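Long-range contacts in dihydroorotase (Saccharomyces cerevisiae, PDB 7CA0), which interconverts N-carbamoyl-L-aspartate and (S)-dihydroorotate in de novo pyrimidine synthesis, using two zinc ions per subunit: residues Phe253-Asp258 and Gly302-Phe307; Ala38-Asn43 and Thr68-Ser73. All coordinates share one frame; numbering follows the deposited sequence.

Contact 1: Phe253-Asp258 and Gly302-Phe307; sequences FFFGSD and GFVSDF. With ZN (zinc ion), chain E; FOT (5-fluoro-2,6-dioxo-1,2,3,6-tetrahydropyrimidine-4-carboxylic acid), chain G.
Phe255 and Phe303 meet where helix 300-312 lies across strand 253-255, the two short axes nearly perpendicular at 99°. The backbone N of Phe255 donates to Phe303 O (3.0 Å), a helix carbonyl that thus bonds the strand to the helix. The helix is wider than an alpha-helix here, with Phe307 N bonded to Gly302 O. From CB, with CG anti to its own backbone N (chi1 176°), the Phe303 side chain reaches over the strand backbone. On one flank of the ring CD1 lies by Phe254 CA, and CE1 comes to 3.4 Å from Phe254 C. At the tip CZ rests on Phe255 CA (3.6 Å). On the other flank CD2 and CE2 turn to Phe255 CB, with CE2 3.5 Å from it. Phe255 CB thus sits over the face of the ring in a CH-pi contact, 4.0 Å from the centroid of Phe303, while the two phenyl planes are inclined at 50°. Val304 CG1 also touches Phe255 CB, and Phe307 CB packs on Phe254 CB at 3.9 Å. Helix 283-293 covers Phe255, Phe303 and Val304 through Ile287. Beyond the packed residues the chain runs on to Asp258, whose OD1 binds zinc at 2.1 Å together with His14 and His16; OD2 is 2.9 Å from O41 of the bound 5-fluoroorotate. Such an aspartate, just past the C-terminal end of a barrel strand, is characteristic of the metal centre in the amidohydrolase TIM barrel, and helix 300-312 packs against the strand that leads to it.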
loop_
_atom_site.group_PDB
_atom_site.type_symbol
_atom_site.label_atom_id
_atom_site.label_comp_id
_atom_site.label_asym_id
_atom_site.label_seq_id
_atom_site.Cartn_x
_atom_site.Cartn_y
_atom_site.Cartn_z
ATOM N N PHE A 253 19.667 -19.256 -0.979
ATOM C CA PHE A 253 18.278 -18.887 -1.226
ATOM C C PHE A 253 17.491 -20.174 -1.448
ATOM O O PHE A 253 17.806 -20.937 -2.372
ATOM C CB PHE A 253 18.143 -18.030 -2.480
ATOM C CG PHE A 253 18.901 -16.772 -2.446
ATOM C CD1 PHE A 253 18.720 -15.894 -1.417
ATOM C CD2 PHE A 253 19.816 -16.467 -3.446
ATOM C CE1 PHE A 253 19.422 -14.714 -1.370
ATOM C CE2 PHE A 253 20.528 -15.287 -3.392
ATOM C CZ PHE A 253 20.329 -14.412 -2.358
ATOM N N PHE A 254 16.463 -20.415 -0.638
ATOM C CA PHE A 254 15.538 -21.520 -0.892
ATOM C C PHE A 254 14.113 -21.102 -0.528
ATOM O O PHE A 254 13.881 -20.040 0.049
ATOM C CB PHE A 254 15.953 -22.797 -0.145
ATOM C CG PHE A 254 16.351 -22.573 1.290
ATOM C CD1 PHE A 254 17.683 -22.374 1.622
ATOM C CD2 PHE A 254 15.400 -22.628 2.312
ATOM C CE1 PHE A 254 18.071 -22.200 2.927
ATOM C CE2 PHE A 254 15.772 -22.458 3.645
ATOM C CZ PHE A 254 17.120 -22.241 3.947
ATOM N N PHE A 255 13.157 -21.954 -0.903
ATOM C CA PHE A 255 11.737 -21.636 -0.820
ATOM C C PHE A 255 11.203 -21.676 0.607
ATOM O O PHE A 255 11.357 -22.681 1.308
ATOM C CB PHE A 255 10.954 -22.636 -1.662
ATOM C CG PHE A 255 9.458 -22.435 -1.628
ATOM C CD1 PHE A 255 8.897 -21.207 -1.909
ATOM C CD2 PHE A 255 8.618 -23.491 -1.332
ATOM C CE1 PHE A 255 7.528 -21.034 -1.898
ATOM C CE2 PHE A 255 7.247 -23.323 -1.309
ATOM C CZ PHE A 255 6.702 -22.088 -1.596
ATOM N N GLY A 256 10.531 -20.591 1.017
ATOM C CA GLY A 256 9.696 -20.574 2.203
ATOM C C GLY A 256 8.452 -19.782 1.869
ATOM O O GLY A 256 8.547 -18.582 1.604
ATOM N N SER A 257 7.281 -20.416 1.868
ATOM C CA SER A 257 6.105 -19.752 1.302
ATOM C C SER A 257 5.648 -18.561 2.143
ATOM O O SER A 257 5.134 -17.585 1.592
ATOM C CB SER A 257 4.957 -20.745 1.148
ATOM O OG SER A 257 4.461 -21.123 2.424
ATOM N N ASP A 258 5.804 -18.630 3.464
ATOM C CA ASP A 258 5.093 -17.737 4.371
ATOM C C ASP A 258 3.604 -17.749 4.064
ATOM O O ASP A 258 2.900 -16.736 4.197
ATOM C CB ASP A 258 5.653 -16.320 4.304
ATOM C CG ASP A 258 5.073 -15.414 5.358
ATOM O OD1 ASP A 258 4.713 -15.930 6.449
ATOM O OD2 ASP A 258 4.946 -14.193 5.080
ATOM N N GLY A 302 16.597 -27.560 -6.890
ATOM C CA GLY A 302 17.449 -26.942 -5.888
ATOM C C GLY A 302 16.680 -25.979 -5.003
ATOM O O GLY A 302 16.772 -26.032 -3.771
ATOM N N PHE A 303 15.866 -25.118 -5.621
ATOM C CA PHE A 303 15.204 -24.052 -4.873
ATOM C C PHE A 303 14.122 -24.586 -3.935
ATOM O O PHE A 303 13.976 -24.079 -2.815
ATOM C CB PHE A 303 14.621 -23.021 -5.834
ATOM C CG PHE A 303 13.844 -21.937 -5.151
ATOM C CD1 PHE A 303 14.497 -20.970 -4.392
ATOM C CD2 PHE A 303 12.456 -21.889 -5.254
ATOM C CE1 PHE A 303 13.783 -19.969 -3.747
ATOM C CE2 PHE A 303 11.735 -20.894 -4.617
ATOM C CZ PHE A 303 12.403 -19.928 -3.865
ATOM N N VAL A 304 13.352 -25.599 -4.350
ATOM C CA VAL A 304 12.282 -26.097 -3.482
ATOM C C VAL A 304 12.640 -27.391 -2.759
ATOM O O VAL A 304 11.864 -27.819 -1.889
ATOM C CB VAL A 304 10.953 -26.325 -4.243
ATOM C CG1 VAL A 304 10.471 -25.059 -4.950
ATOM C CG2 VAL A 304 11.080 -27.475 -5.209
ATOM N N SER A 305 13.763 -28.044 -3.091
ATOM C CA SER A 305 14.111 -29.252 -2.342
ATOM C C SER A 305 15.518 -29.288 -1.757
ATOM O O SER A 305 15.667 -29.380 -0.535
ATOM C CB SER A 305 13.916 -30.495 -3.206
ATOM O OG SER A 305 13.799 -31.624 -2.360
ATOM N N ASP A 306 16.550 -29.225 -2.609
ATOM C CA ASP A 306 17.909 -29.528 -2.152
ATOM C C ASP A 306 18.383 -28.560 -1.078
ATOM O O ASP A 306 18.805 -28.978 0.009
ATOM C CB ASP A 306 18.905 -29.501 -3.320
ATOM C CG ASP A 306 18.536 -30.439 -4.440
ATOM O OD1 ASP A 306 17.752 -31.380 -4.206
ATOM O OD2 ASP A 306 19.058 -30.237 -5.559
ATOM N N PHE A 307 18.299 -27.254 -1.355
ATOM C CA PHE A 307 19.020 -26.294 -0.531
ATOM C C PHE A 307 18.413 -26.186 0.860
ATOM O O PHE A 307 19.150 -26.022 1.842
ATOM C CB PHE A 307 19.058 -24.940 -1.233
ATOM C CG PHE A 307 19.684 -24.993 -2.604
ATOM C CD1 PHE A 307 20.766 -25.818 -2.846
ATOM C CD2 PHE A 307 19.189 -24.224 -3.647
ATOM C CE1 PHE A 307 21.342 -25.876 -4.097
ATOM C CE2 PHE A 307 19.756 -24.281 -4.894
ATOM C CZ PHE A 307 20.839 -25.104 -5.121
HETATM ZN ZN ZN E . 5.489 -15.910 8.420
HETATM C C2 FOT G . 1.288 -14.765 10.227
HETATM C C6 FOT G . 0.330 -13.332 8.788
HETATM C C5 FOT G . 1.595 -12.894 8.369
HETATM O O2 FOT G . 1.108 -15.583 11.041
HETATM N N3 FOT G . 2.576 -14.423 9.895
HETATM N N1 FOT G . 0.167 -14.245 9.697
HETATM O O6 FOT G . -0.712 -12.954 8.381
HETATM F F5 FOT G . 1.787 -11.949 7.405
HETATM C C4 FOT G . 2.788 -13.499 8.982
HETATM C C41 FOT G . 4.218 -13.070 8.584
HETATM O O42 FOT G . 5.190 -13.218 9.353
HETATM O O41 FOT G . 4.481 -12.552 7.476
#

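Contact 2: Ala38-Asn43 and Thr68-Ser73; sequences AYIMPN and TTFLMS. With FOT (5-fluoro-2,6-dioxo-1,2,3,6-tetrahydropyrimidine-4-carboxylic acid), chain G.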
loop_
_atom_site.group_PDB
_atom_site.type_symbol
_atom_site.label_atom_id
_atom_site.label_comp_id
_atom_site.label_asym_id
_atom_site.label_seq_id
_atom_site.Cartn_x
_atom_site.Cartn_y
_atom_site.Cartn_z
ATOM N N ALA A 38 7.707 -29.237 6.027
ATOM C CA ALA A 38 7.225 -27.903 6.376
ATOM C C ALA A 38 7.848 -27.449 7.689
ATOM O O ALA A 38 7.792 -28.184 8.682
ATOM C CB ALA A 38 5.692 -27.895 6.486
ATOM N N TYR A 39 8.443 -26.250 7.695
ATOM C CA TYR A 39 8.891 -25.591 8.926
ATOM C C TYR A 39 7.746 -24.764 9.516
ATOM O O TYR A 39 7.305 -23.793 8.892
ATOM C CB TYR A 39 10.099 -24.701 8.645
ATOM C CG TYR A 39 10.728 -24.135 9.892
ATOM C CD1 TYR A 39 11.361 -24.958 10.811
ATOM C CD2 TYR A 39 10.675 -22.777 10.159
ATOM C CE1 TYR A 39 11.932 -24.441 11.962
ATOM C CE2 TYR A 39 11.246 -22.246 11.311
ATOM C CZ TYR A 39 11.872 -23.082 12.207
ATOM O OH TYR A 39 12.441 -22.563 13.354
ATOM N N ILE A 40 7.285 -25.130 10.718
ATOM C CA ILE A 40 6.054 -24.582 11.295
ATOM C C ILE A 40 6.362 -23.394 12.211
ATOM O O ILE A 40 7.136 -23.516 13.165
ATOM C CB ILE A 40 5.268 -25.672 12.048
ATOM C CG1 ILE A 40 4.907 -26.812 11.100
ATOM C CG2 ILE A 40 3.984 -25.122 12.616
ATOM C CD1 ILE A 40 3.936 -26.406 10.011
ATOM N N MET A 41 5.735 -22.236 11.931
ATOM C CA MET A 41 5.995 -21.008 12.665
ATOM C C MET A 41 5.152 -20.934 13.939
ATOM O O MET A 41 4.099 -21.566 14.024
ATOM C CB MET A 41 5.726 -19.795 11.777
ATOM C CG MET A 41 6.757 -19.585 10.653
ATOM S SD MET A 41 8.419 -19.485 11.319
ATOM C CE MET A 41 9.505 -19.301 9.901
ATOM N N PRO A 42 5.626 -20.204 14.955
ATOM C CA PRO A 42 5.040 -20.265 16.311
ATOM C C PRO A 42 4.108 -19.120 16.741
ATOM O O PRO A 42 3.751 -19.064 17.930
ATOM C CB PRO A 42 6.300 -20.246 17.180
ATOM C CG PRO A 42 7.198 -19.259 16.449
ATOM C CD PRO A 42 6.933 -19.510 14.961
ATOM N N ASN A 43 3.719 -18.200 15.863
ATOM C CA ASN A 43 3.008 -17.000 16.300
ATOM C C ASN A 43 1.506 -17.273 16.463
ATOM O O ASN A 43 0.649 -16.630 15.862
ATOM C CB ASN A 43 3.276 -15.854 15.332
ATOM C CG ASN A 43 2.804 -16.163 13.916
ATOM O OD1 ASN A 43 2.692 -17.328 13.540
ATOM N ND2 ASN A 43 2.505 -15.121 13.135
ATOM N N THR A 68 3.196 -35.788 6.217
ATOM C CA THR A 68 3.941 -34.536 6.164
ATOM C C THR A 68 4.966 -34.525 7.290
ATOM O O THR A 68 4.639 -34.865 8.438
ATOM C CB THR A 68 3.010 -33.328 6.288
ATOM O OG1 THR A 68 2.013 -33.386 5.263
ATOM C CG2 THR A 68 3.800 -32.029 6.161
ATOM N N THR A 69 6.210 -34.192 6.948
ATOM C CA THR A 69 7.274 -34.006 7.931
ATOM C C THR A 69 7.224 -32.587 8.501
ATOM O O THR A 69 7.309 -31.605 7.750
ATOM C CB THR A 69 8.621 -34.278 7.271
ATOM O OG1 THR A 69 8.603 -35.605 6.752
ATOM C CG2 THR A 69 9.767 -34.116 8.268
ATOM N N PHE A 70 7.125 -32.477 9.825
ATOM C CA PHE A 70 6.967 -31.196 10.509
ATOM C C PHE A 70 8.212 -30.846 11.305
ATOM O O PHE A 70 8.561 -31.548 12.255
ATOM C CB PHE A 70 5.756 -31.230 11.435
ATOM C CG PHE A 70 4.459 -31.230 10.711
ATOM C CD1 PHE A 70 4.030 -30.091 10.034
ATOM C CD2 PHE A 70 3.662 -32.350 10.696
ATOM C CE1 PHE A 70 2.823 -30.088 9.361
ATOM C CE2 PHE A 70 2.451 -32.344 10.021
ATOM C CZ PHE A 70 2.035 -31.224 9.354
ATOM N N LEU A 71 8.838 -29.727 10.960
ATOM C CA LEU A 71 9.877 -29.137 11.785
ATOM C C LEU A 71 9.271 -27.967 12.551
ATOM O O LEU A 71 8.688 -27.054 11.953
ATOM C CB LEU A 71 11.064 -28.686 10.936
ATOM C CG LEU A 71 11.584 -29.700 9.908
ATOM C CD1 LEU A 71 12.738 -29.116 9.107
ATOM C CD2 LEU A 71 11.999 -30.998 10.578
ATOM N N MET A 72 9.430 -27.987 13.867
ATOM C CA MET A 72 8.749 -27.067 14.761
ATOM C C MET A 72 9.713 -25.978 15.236
ATOM O O MET A 72 10.936 -26.061 15.054
ATOM C CB MET A 72 8.192 -27.827 15.971
ATOM C CG MET A 72 7.196 -28.940 15.674
ATOM S SD MET A 72 5.856 -28.511 14.567
ATOM C CE MET A 72 4.734 -27.764 15.724
ATOM N N SER A 73 9.143 -24.961 15.884
ATOM C CA SER A 73 9.896 -23.794 16.316
ATOM C C SER A 73 9.293 -23.215 17.583
ATOM O O SER A 73 8.115 -23.433 17.900
ATOM C CB SER A 73 9.935 -22.711 15.236
ATOM O OG SER A 73 8.638 -22.178 15.033
HETATM C C2 FOT G . 1.288 -14.765 10.227
HETATM C C6 FOT G . 0.330 -13.332 8.788
HETATM C C5 FOT G . 1.595 -12.894 8.369
HETATM O O2 FOT G . 1.108 -15.583 11.041
HETATM N N3 FOT G . 2.576 -14.423 9.895
HETATM N N1 FOT G . 0.167 -14.245 9.697
HETATM O O6 FOT G . -0.712 -12.954 8.381
HETATM F F5 FOT G . 1.787 -11.949 7.405
HETATM C C4 FOT G . 2.788 -13.499 8.982
HETATM C C41 FOT G . 4.218 -13.070 8.584
HETATM O O42 FOT G . 5.190 -13.218 9.353
HETATM O O41 FOT G . 4.481 -12.552 7.476
#
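Ala38 and Tyr39 pair with Phe70 and Leu71 as neighbouring parallel strands, whose short axes lie 4.8 Å apart and are twisted by 38°. Three backbone bonds hold the ladder: Ala38 N to Thr69 O, Leu71 N to Ala38 O, and Ile40 N to Leu71 O, the last short at 2.7 Å. Past the strand ends a side chain takes over, as Ser73 OG donates to Ile40 O in the carbonyl plane (2.7 Å) and also lies against Pro42 CD. On the face of Tyr39 and Leu71, Tyr39 CD1 meets Leu71 CB at 3.7 Å, and Tyr39 OH ends 3.1 Å from Ser73 CB. This hydroxyl also has a weak hydrogen bond to Asn135. Replacing Tyr39 with a leucine would remove the ring tip and hydroxyl, and is likely to open a gap beside Ser73 CB and leave Asn135 without this weak partner. On the side of Ala38 and Phe70, Ile40 CG1 touches Phe70 CD1 (3.6 Å); the Met72 chain, bent at chi2 and chi3, lies alongside Ile40 with SD 3.8 Å from Ile40 CB. Beyond Pro42, Asn43 ND2 donates to O2 of the bound 5-fluoroorotate (2.6 Å, 157° at the hydrogen). Helix 51-64 crosses over from one strand to the other in a right-handed beta-alpha-beta unit and covers Ile40, Phe70 and Met72, while strand 11-15 flanks strand 37-40 on its other edge.

In the fold
After strand 4-8 of the separate antiparallel sheet, strand 11-15 opens the barrel and is joined by strand 37-40. Contact 2 then closes the 24 residues that hold helix 51-64 and brings in strand 69-71. The chain goes on through strands 133-136, 175-178 and 205-209 before contact 1 closes the 43 residues between segments 253-258 and 302-307, which include helix 283-293, and so joins strand 253-255 to helix 300-312. The two contacts follow in series, neither nested nor crossed, with centres about 15 Å apart. Strand 11-15 links them, since its backbone bonds to both strand 37-40 and Phe255, bringing early and late barrel strands together. Both segments 38-43 and 253-258 run on to the bound 5-fluoroorotate.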